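Local coordinates for protein deoxyribodipyrimidine photo-lyase (PDB 3UMV) that uses light energy and a bound FAD to split cyclobutane pyrimidine dimers in UV-damaged DNA back into separate pyrimidines, at residues L94-R98 against W222-I226; R86-F92 against A233-I239. All coordinates share one frame. Residues are numbered along the deposited sequence.

Overall arrangement
Both contacts draw on helix 87-106, which follows strand 70-75 and precedes edge strand 111-114 in the N-terminal alpha/beta domain. From the N terminus, 86-92, the N-cap and first turns of this helix, comes first, and 94-98 follows one residue later. The chain then passes through strands 111-114, 132-135 and 162-166 and returns as helix 222-231. Residues 222-226 close the inner loop at interaction 1. Helix 222-231 runs back toward the start of helix 87-106. After it the chain turns, and 233-239 follows the first turns in that helix's N-to-C sense. This closes the outer loop at interaction 2, around interaction 1. A salt bridge from Arg95 NE to Glu238 OE2 (2.7 Å) joins the two contacts.

Interaction 1. Residues L94-R98 against W222-I226; sequences LRGLR and WDALI
Trp222 lays the face of its six-membered ring over the backbone of Arg98, in a CH-pi contact with Arg98 CA 3.7 Å from the ring centroid and 2° off its normal. The setting is antiparallel helix packing. Helix 87-106 of the photolyase alpha/beta domain meets helix 222-231. Both segments are regular helix, with axes 10.7 Å apart and N-to-C directions 163° apart. The register pairs Leu94 with Ile226 (CA to CA 6.6 Å) and Arg98 with Trp222 (6.8 Å). Trp222 takes chi1 m and chi2 93°, which carries its CH2 to 3.9 Å from Leu97 CB. Leu94 (m, t) packs CB on Ile226 CG1 at 3.8 Å and CD2 on Leu225 CD2 at 4.0 Å. Phe111 and Leu113 of strand 111-114 cover the apolar side, and a bound urea touches Ala224 and Leu225. Arg98 extends with chi1 to chi3 all t. Its NH2 forms a salt bridge with Asp223 OD1 at 2.8 Å, and NH1 adds a weak hydrogen bond to Asp223 OD2 at 3.3 Å. Arg95 has its strongest partner in Glu238, yet water 1 accepts from Arg95 NH1 at 3.2 Å and donates to Asp223 OD1 at 2.8 Å.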
ATOM      1  N   LEU A  94       0.475  11.650   8.538  1.00 16.26           N
ATOM      2  CA  LEU A  94       0.287  12.320   9.827  1.00 17.56           C
ATOM      3  C   LEU A  94      -1.047  13.049   9.943  1.00 19.20           C
ATOM      4  O   LEU A  94      -1.663  13.049  11.014  1.00 20.38           O
ATOM      5  CB  LEU A  94       1.451  13.263  10.150  1.00 20.63           C
ATOM      6  CG  LEU A  94       2.756  12.556  10.522  1.00 21.50           C
ATOM      7  CD1 LEU A  94       3.897  13.560  10.482  1.00 21.73           C
ATOM      8  CD2 LEU A  94       2.659  11.889  11.899  1.00 24.06           C
ATOM      9  N   ARG A  95      -1.486  13.703   8.870  1.00 15.25           N
ATOM     10  CA  ARG A  95      -2.790  14.354   8.920  1.00 17.99           C
ATOM     11  C   ARG A  95      -3.896  13.305   9.068  1.00 18.46           C
ATOM     12  O   ARG A  95      -4.892  13.548   9.738  1.00 21.07           O
ATOM     13  CB  ARG A  95      -3.012  15.244   7.689  1.00 21.51           C
ATOM     14  CG  ARG A  95      -1.944  16.314   7.540  1.00 24.08           C
ATOM     15  CD  ARG A  95      -2.316  17.374   6.510  1.00 27.80           C
ATOM     16  NE  ARG A  95      -1.176  18.244   6.233  1.00 29.58           N
ATOM     17  CZ  ARG A  95      -0.814  19.281   6.987  1.00 30.26           C
ATOM     18  NH1 ARG A  95      -1.507  19.605   8.073  1.00 29.49           N
ATOM     19  NH2 ARG A  95       0.249  19.998   6.652  1.00 31.61           N
ATOM     20  N   GLY A  96      -3.700  12.135   8.460  1.00 14.78           N
ATOM     21  CA  GLY A  96      -4.617  11.016   8.665  1.00 15.44           C
ATOM     22  C   GLY A  96      -4.641  10.512  10.101  1.00 21.80           C
ATOM     23  O   GLY A  96      -5.709  10.212  10.656  1.00 20.64           O
ATOM     24  N   LEU A  97      -3.462  10.431  10.717  1.00 22.26           N
ATOM     25  CA  LEU A  97      -3.342   9.955  12.090  1.00 24.61           C
ATOM     26  C   LEU A  97      -3.901  10.964  13.087  1.00 20.62           C
ATOM     27  O   LEU A  97      -4.415  10.582  14.131  1.00 25.65           O
ATOM     28  CB  LEU A  97      -1.888   9.638  12.436  1.00 21.96           C
ATOM     29  CG  LEU A  97      -1.305   8.275  12.087  1.00 28.27           C
ATOM     30  CD1 LEU A  97       0.001   8.089  12.854  1.00 26.24           C
ATOM     31  CD2 LEU A  97      -2.295   7.174  12.422  1.00 27.48           C
ATOM     32  N   ARG A  98      -3.809  12.250  12.756  1.00 18.99           N
ATOM     33  CA  ARG A  98      -4.400  13.294  13.591  1.00 19.19           C
ATOM     34  C   ARG A  98      -5.914  13.091  13.716  1.00 21.36           C
ATOM     35  O   ARG A  98      -6.481  13.232  14.802  1.00 22.96           O
ATOM     36  CB  ARG A  98      -4.086  14.677  13.009  1.00 20.12           C
ATOM     37  CG  ARG A  98      -4.774  15.831  13.697  1.00 24.64           C
ATOM     38  CD  ARG A  98      -4.362  17.134  13.040  1.00 25.73           C
ATOM     39  NE  ARG A  98      -4.420  18.247  13.970  1.00 26.88           N
ATOM     40  CZ  ARG A  98      -3.834  19.412  13.733  1.00 26.25           C
ATOM     41  NH1 ARG A  98      -3.907  20.398  14.622  1.00 31.33           N
ATOM     42  NH2 ARG A  98      -3.165  19.574  12.596  1.00 27.57           N
ATOM     43  N   TRP A 222       0.032  18.344  17.160  1.00 21.18           N
ATOM     44  CA  TRP A 222       0.104  17.835  15.796  1.00 18.33           C
ATOM     45  C   TRP A 222       0.644  18.858  14.792  1.00 17.42           C
ATOM     46  O   TRP A 222       1.416  18.508  13.906  1.00 23.71           O
ATOM     47  CB  TRP A 222      -1.263  17.313  15.349  1.00 19.03           C
ATOM     48  CG  TRP A 222      -1.680  16.070  16.066  1.00 22.09           C
ATOM     49  CD1 TRP A 222      -2.436  15.988  17.203  1.00 17.97           C
ATOM     50  CD2 TRP A 222      -1.375  14.720  15.690  1.00 20.79           C
ATOM     51  NE1 TRP A 222      -2.614  14.672  17.559  1.00 21.92           N
ATOM     52  CE2 TRP A 222      -1.977  13.874  16.643  1.00 24.29           C
ATOM     53  CE3 TRP A 222      -0.656  14.146  14.641  1.00 23.80           C
ATOM     54  CZ2 TRP A 222      -1.870  12.484  16.584  1.00 22.07           C
ATOM     55  CZ3 TRP A 222      -0.559  12.765  14.577  1.00 25.30           C
ATOM     56  CH2 TRP A 222      -1.162  11.948  15.544  1.00 27.07           C
ATOM     57  N   ASP A 223       0.242  20.117  14.929  1.00 23.62           N
ATOM     58  CA  ASP A 223       0.800  21.157  14.069  1.00 24.79           C
ATOM     59  C   ASP A 223       2.337  21.239  14.177  1.00 21.32           C
ATOM     60  O   ASP A 223       3.030  21.314  13.156  1.00 20.10           O
ATOM     61  CB  ASP A 223       0.129  22.510  14.333  1.00 28.09           C
ATOM     62  CG  ASP A 223      -1.314  22.554  13.827  1.00 34.62           C
ATOM     63  OD1 ASP A 223      -1.606  21.939  12.778  1.00 31.89           O
ATOM     64  OD2 ASP A 223      -2.163  23.198  14.472  1.00 39.87           O
ATOM     65  N   ALA A 224       2.866  21.173  15.396  1.00 19.00           N
ATOM     66  CA  ALA A 224       4.319  21.217  15.589  1.00 17.24           C
ATOM     67  C   ALA A 224       4.980  19.978  15.022  1.00 20.04           C
ATOM     68  O   ALA A 224       6.001  20.067  14.356  1.00 23.17           O
ATOM     69  CB  ALA A 224       4.661  21.348  17.034  1.00 18.42           C
ATOM     70  N   LEU A 225       4.404  18.819  15.319  1.00 16.67           N
ATOM     71  CA  LEU A 225       4.934  17.538  14.821  1.00 18.41           C
ATOM     72  C   LEU A 225       4.955  17.458  13.303  1.00 20.88           C
ATOM     73  O   LEU A 225       5.968  17.104  12.697  1.00 22.31           O
ATOM     74  CB  LEU A 225       4.141  16.374  15.404  1.00 19.77           C
ATOM     75  CG  LEU A 225       4.488  15.015  14.804  1.00 22.68           C
ATOM     76  CD1 LEU A 225       5.908  14.621  15.192  1.00 23.03           C
ATOM     77  CD2 LEU A 225       3.484  13.961  15.241  1.00 25.01           C
ATOM     78  N   ILE A 226       3.834  17.784  12.674  1.00 23.15           N
ATOM     79  CA  ILE A 226       3.776  17.758  11.214  1.00 21.71           C
ATOM     80  C   ILE A 226       4.815  18.694  10.590  1.00 26.39           C
ATOM     81  O   ILE A 226       5.525  18.310   9.667  1.00 25.64           O
ATOM     82  CB  ILE A 226       2.376  18.100  10.708  1.00 20.61           C
ATOM     83  CG1 ILE A 226       1.424  16.959  11.071  1.00 21.79           C
ATOM     84  CG2 ILE A 226       2.396  18.322   9.186  1.00 21.00           C
ATOM     85  CD1 ILE A 226      -0.023  17.298  10.960  1.00 24.19           C
TER
HETATM   86  O   HOH W   1      -0.579  21.809  10.144  1.00 39.53           O

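Interaction 2. Residues R86-F92 against A233-I239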
ATOM      1  N   ARG A  86       8.815  11.048   1.887  1.00 16.94           N
ATOM      2  CA  ARG A  86       9.090  12.463   1.683  1.00 18.06           C
ATOM      3  C   ARG A  86       7.934  13.259   2.275  1.00 19.92           C
ATOM      4  O   ARG A  86       6.968  12.682   2.769  1.00 20.74           O
ATOM      5  CB  ARG A  86       9.212  12.785   0.190  1.00 19.26           C
ATOM      6  CG  ARG A  86      10.131  11.877  -0.631  1.00 25.24           C
ATOM      7  CD  ARG A  86      11.493  11.725  -0.003  1.00 22.52           C
ATOM      8  NE  ARG A  86      12.543  11.456  -0.992  1.00 26.22           N
ATOM      9  CZ  ARG A  86      12.709  10.296  -1.631  1.00 26.46           C
ATOM     10  NH1 ARG A  86      11.883   9.288  -1.414  1.00 24.26           N
ATOM     11  NH2 ARG A  86      13.704  10.146  -2.498  1.00 25.65           N
ATOM     12  N   ARG A  87       8.023  14.585   2.203  1.00 19.18           N
ATOM     13  CA  ARG A  87       6.979  15.452   2.747  1.00 20.44           C
ATOM     14  C   ARG A  87       5.588  15.009   2.324  1.00 16.10           C
ATOM     15  O   ARG A  87       4.681  14.928   3.152  1.00 16.65           O
ATOM     16  CB  ARG A  87       7.198  16.901   2.307  1.00 22.04           C
ATOM     17  CG  ARG A  87       5.994  17.790   2.531  1.00 24.78           C
ATOM     18  CD  ARG A  87       6.296  19.255   2.180  1.00 20.58           C
ATOM     19  NE  ARG A  87       7.356  19.817   3.005  1.00 26.09           N
ATOM     20  CZ  ARG A  87       7.140  20.466   4.151  1.00 32.03           C
ATOM     21  NH1 ARG A  87       5.900  20.627   4.600  1.00 36.25           N
ATOM     22  NH2 ARG A  87       8.157  20.944   4.853  1.00 33.99           N
ATOM     23  N   ARG A  88       5.431  14.753   1.027  1.00 15.58           N
ATOM     24  CA  ARG A  88       4.165  14.328   0.432  1.00 20.09           C
ATOM     25  C   ARG A  88       3.529  13.163   1.165  1.00 20.51           C
ATOM     26  O   ARG A  88       2.338  13.193   1.466  1.00 21.53           O
ATOM     27  CB  ARG A  88       4.374  13.935  -1.036  1.00 17.27           C
ATOM     28  CG  ARG A  88       3.141  13.321  -1.714  1.00 19.44           C
ATOM     29  CD  ARG A  88       3.316  13.222  -3.236  1.00 14.98           C
ATOM     30  NE  ARG A  88       3.325  14.547  -3.853  1.00 16.55           N
ATOM     31  CZ  ARG A  88       3.703  14.806  -5.099  1.00 15.92           C
ATOM     32  NH1 ARG A  88       4.110  13.843  -5.903  1.00 16.25           N
ATOM     33  NH2 ARG A  88       3.669  16.054  -5.545  1.00 16.45           N
ATOM     34  N   GLN A  89       4.313  12.124   1.422  1.00 20.59           N
ATOM     35  CA  GLN A  89       3.781  10.927   2.066  1.00 17.37           C
ATOM     36  C   GLN A  89       3.658  11.069   3.575  1.00 16.60           C
ATOM     37  O   GLN A  89       2.704  10.552   4.179  1.00 16.64           O
ATOM     38  CB  GLN A  89       4.623   9.698   1.720  1.00 15.57           C
ATOM     39  CG  GLN A  89       4.637   9.355   0.224  1.00 14.08           C
ATOM     40  CD  GLN A  89       5.653  10.178  -0.561  1.00 17.50           C
ATOM     41  OE1 GLN A  89       6.474  10.914   0.019  1.00 15.49           O
ATOM     42  NE2 GLN A  89       5.598  10.071  -1.889  1.00 15.35           N
ATOM     43  N   LEU A  90       4.625  11.757   4.181  1.00 13.69           N
ATOM     44  CA  LEU A  90       4.600  11.991   5.620  1.00 15.65           C
ATOM     45  C   LEU A  90       3.426  12.887   6.020  1.00 18.20           C
ATOM     46  O   LEU A  90       2.763  12.661   7.045  1.00 16.45           O
ATOM     47  CB  LEU A  90       5.934  12.589   6.067  1.00 16.83           C
ATOM     48  CG  LEU A  90       7.116  11.620   5.995  1.00 16.45           C
ATOM     49  CD1 LEU A  90       8.441  12.353   6.198  1.00 21.01           C
ATOM     50  CD2 LEU A  90       6.959  10.534   7.017  1.00 16.20           C
ATOM     51  N   GLY A  91       3.146  13.895   5.196  1.00 18.75           N
ATOM     52  CA  GLY A  91       2.082  14.823   5.514  1.00 19.72           C
ATOM     53  C   GLY A  91       0.739  14.117   5.484  1.00 20.18           C
ATOM     54  O   GLY A  91      -0.099  14.318   6.362  1.00 19.13           O
ATOM     55  N   PHE A  92       0.545  13.283   4.473  1.00 15.92           N
ATOM     56  CA  PHE A  92      -0.690  12.512   4.318  1.00 14.47           C
ATOM     57  C   PHE A  92      -0.887  11.539   5.490  1.00 18.43           C
ATOM     58  O   PHE A  92      -1.986  11.424   6.045  1.00 15.74           O
ATOM     59  CB  PHE A  92      -0.666  11.745   2.992  1.00 14.37           C
ATOM     60  CG  PHE A  92      -2.034  11.337   2.484  1.00 16.64           C
ATOM     61  CD1 PHE A  92      -2.794  12.213   1.724  1.00 18.15           C
ATOM     62  CD2 PHE A  92      -2.547  10.064   2.751  1.00 14.82           C
ATOM     63  CE1 PHE A  92      -4.048  11.848   1.254  1.00 14.62           C
ATOM     64  CE2 PHE A  92      -3.781   9.685   2.280  1.00 13.15           C
ATOM     65  CZ  PHE A  92      -4.543  10.573   1.523  1.00 16.84           C
ATOM     66  N   ALA A 233      12.156  16.046   5.899  1.00 31.43           N
ATOM     67  CA  ALA A 233      12.108  15.215   4.704  1.00 30.87           C
ATOM     68  C   ALA A 233      12.240  16.045   3.430  1.00 27.22           C
ATOM     69  O   ALA A 233      12.090  17.266   3.443  1.00 29.60           O
ATOM     70  CB  ALA A 233      10.816  14.396   4.678  1.00 30.19           C
ATOM     71  N   GLU A 234      12.532  15.383   2.322  1.00 23.88           N
ATOM     72  CA  GLU A 234      12.679  16.095   1.075  1.00 20.16           C
ATOM     73  C   GLU A 234      11.359  16.757   0.696  1.00 18.84           C
ATOM     74  O   GLU A 234      10.277  16.213   0.932  1.00 19.43           O
ATOM     75  CB  GLU A 234      13.170  15.156  -0.023  1.00 29.67           C
ATOM     76  CG  GLU A 234      13.949  15.855  -1.101  1.00 38.86           C
ATOM     77  CD  GLU A 234      14.333  14.925  -2.233  1.00 44.15           C
ATOM     78  OE1 GLU A 234      14.571  13.726  -1.961  1.00 38.86           O
ATOM     79  OE2 GLU A 234      14.392  15.400  -3.393  1.00 49.19           O
ATOM     80  N   ASN A 235      11.451  17.938   0.102  1.00 23.77           N
ATOM     81  CA  ASN A 235      10.262  18.739  -0.155  1.00 26.80           C
ATOM     82  C   ASN A 235       9.456  18.379  -1.407  1.00 26.38           C
ATOM     83  O   ASN A 235       9.263  19.224  -2.280  1.00 29.65           O
ATOM     84  CB  ASN A 235      10.637  20.229  -0.162  1.00 29.62           C
ATOM     85  CG  ASN A 235       9.427  21.135  -0.270  1.00 33.64           C
ATOM     86  OD1 ASN A 235       8.293  20.704  -0.063  1.00 33.60           O
ATOM     87  ND2 ASN A 235       9.665  22.399  -0.594  1.00 41.42           N
ATOM     88  N   VAL A 236       8.982  17.132  -1.496  1.00 15.76           N
ATOM     89  CA  VAL A 236       7.965  16.783  -2.471  1.00 17.76           C
ATOM     90  C   VAL A 236       6.620  17.216  -1.890  1.00 22.22           C
ATOM     91  O   VAL A 236       6.219  16.739  -0.829  1.00 22.49           O
ATOM     92  CB  VAL A 236       7.959  15.256  -2.738  1.00 16.89           C
ATOM     93  CG1 VAL A 236       6.914  14.912  -3.771  1.00 17.88           C
ATOM     94  CG2 VAL A 236       9.331  14.794  -3.187  1.00 16.06           C
ATOM     95  N   PRO A 237       5.924  18.140  -2.568  1.00 22.52           N
ATOM     96  CA  PRO A 237       4.758  18.804  -1.971  1.00 23.89           C
ATOM     97  C   PRO A 237       3.588  17.869  -1.698  1.00 20.76           C
ATOM     98  O   PRO A 237       3.357  16.906  -2.442  1.00 23.32           O
ATOM     99  CB  PRO A 237       4.344  19.821  -3.037  1.00 22.98           C
ATOM    100  CG  PRO A 237       5.515  19.960  -3.928  1.00 24.21           C
ATOM    101  CD  PRO A 237       6.204  18.639  -3.921  1.00 22.67           C
ATOM    102  N   GLU A 238       2.853  18.164  -0.633  1.00 20.47           N
ATOM    103  CA  GLU A 238       1.648  17.419  -0.302  1.00 21.84           C
ATOM    104  C   GLU A 238       0.638  17.537  -1.443  1.00 25.62           C
ATOM    105  O   GLU A 238       0.590  18.557  -2.127  1.00 22.49           O
ATOM    106  CB  GLU A 238       1.028  17.949   0.994  1.00 24.11           C
ATOM    107  CG  GLU A 238       1.739  17.478   2.255  1.00 23.06           C
ATOM    108  CD  GLU A 238       1.072  17.976   3.523  1.00 26.12           C
ATOM    109  OE1 GLU A 238       1.600  18.918   4.140  1.00 29.54           O
ATOM    110  OE2 GLU A 238       0.018  17.427   3.911  1.00 27.43           O
ATOM    111  N   ILE A 239      -0.163  16.496  -1.653  1.00 25.18           N
ATOM    112  CA  ILE A 239      -1.233  16.581  -2.638  1.00 28.46           C
ATOM    113  C   ILE A 239      -2.382  17.417  -2.081  1.00 28.00           C
ATOM    114  O   ILE A 239      -2.602  17.464  -0.868  1.00 27.62           O
ATOM    115  CB  ILE A 239      -1.766  15.197  -3.077  1.00 29.32           C
ATOM    116  CG1 ILE A 239      -2.412  14.468  -1.906  1.00 32.46           C
ATOM    117  CG2 ILE A 239      -0.658  14.351  -3.711  1.00 23.70           C
ATOM    118  CD1 ILE A 239      -2.935  13.105  -2.273  1.00 34.24           C
TER
HETATM  119  O   HOH W   2      15.612  12.024  -3.943  1.00 37.14           O
HETATM  120  O   HOH W   3      10.185  19.615   3.315  1.00 31.84           O
HETATM  121  O   HOH W   4       3.248  20.714   3.643  1.00 34.27           O
HETATM  122  O   HOH W   5       0.142  14.564   0.674  1.00 22.96           O
HETATM  123  O   HOH W   6       1.404  17.977  -4.588  1.00 36.03           O
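The irregular loop 233-239, with an inverse gamma turn centred on Asn235, wraps the N-terminal end of helix 87-106 in the alpha/beta domain and joins it to helix 410-424, which carries the FAD-binding Asn421. Arg86, the N-cap residue, gives its NE to Glu234 OE1 (3.2 Å) in a salt bridge, and water 2 joins Arg86 NH2 to the same oxygen. Glu234 OE2 turns to Lys423. Arg87 N reaches Glu234 O (3.1 Å), and Arg86 N donates to Gln89 OE1 of its own segment (3.0 Å). Arg88 NE donates to Pro237 O at 2.7 Å, its NH1 to Tyr424 O and its NH2 to Val386 O. Water 3 joins Arg87 NE to Ala233 O, water 4 Arg87 NH1 to Glu238 OE1, and water 5 Arg88 O to Ile239 N. Glu238 OE2 forms a salt bridge with Arg95 NE, and the same carboxylate lies over Gly91, where a beta-carbon would clash. The loop leaves helix 222-231, against which Arg87 and Leu90 pack; Arg86 and the loop's Val236 reach helix 410-424.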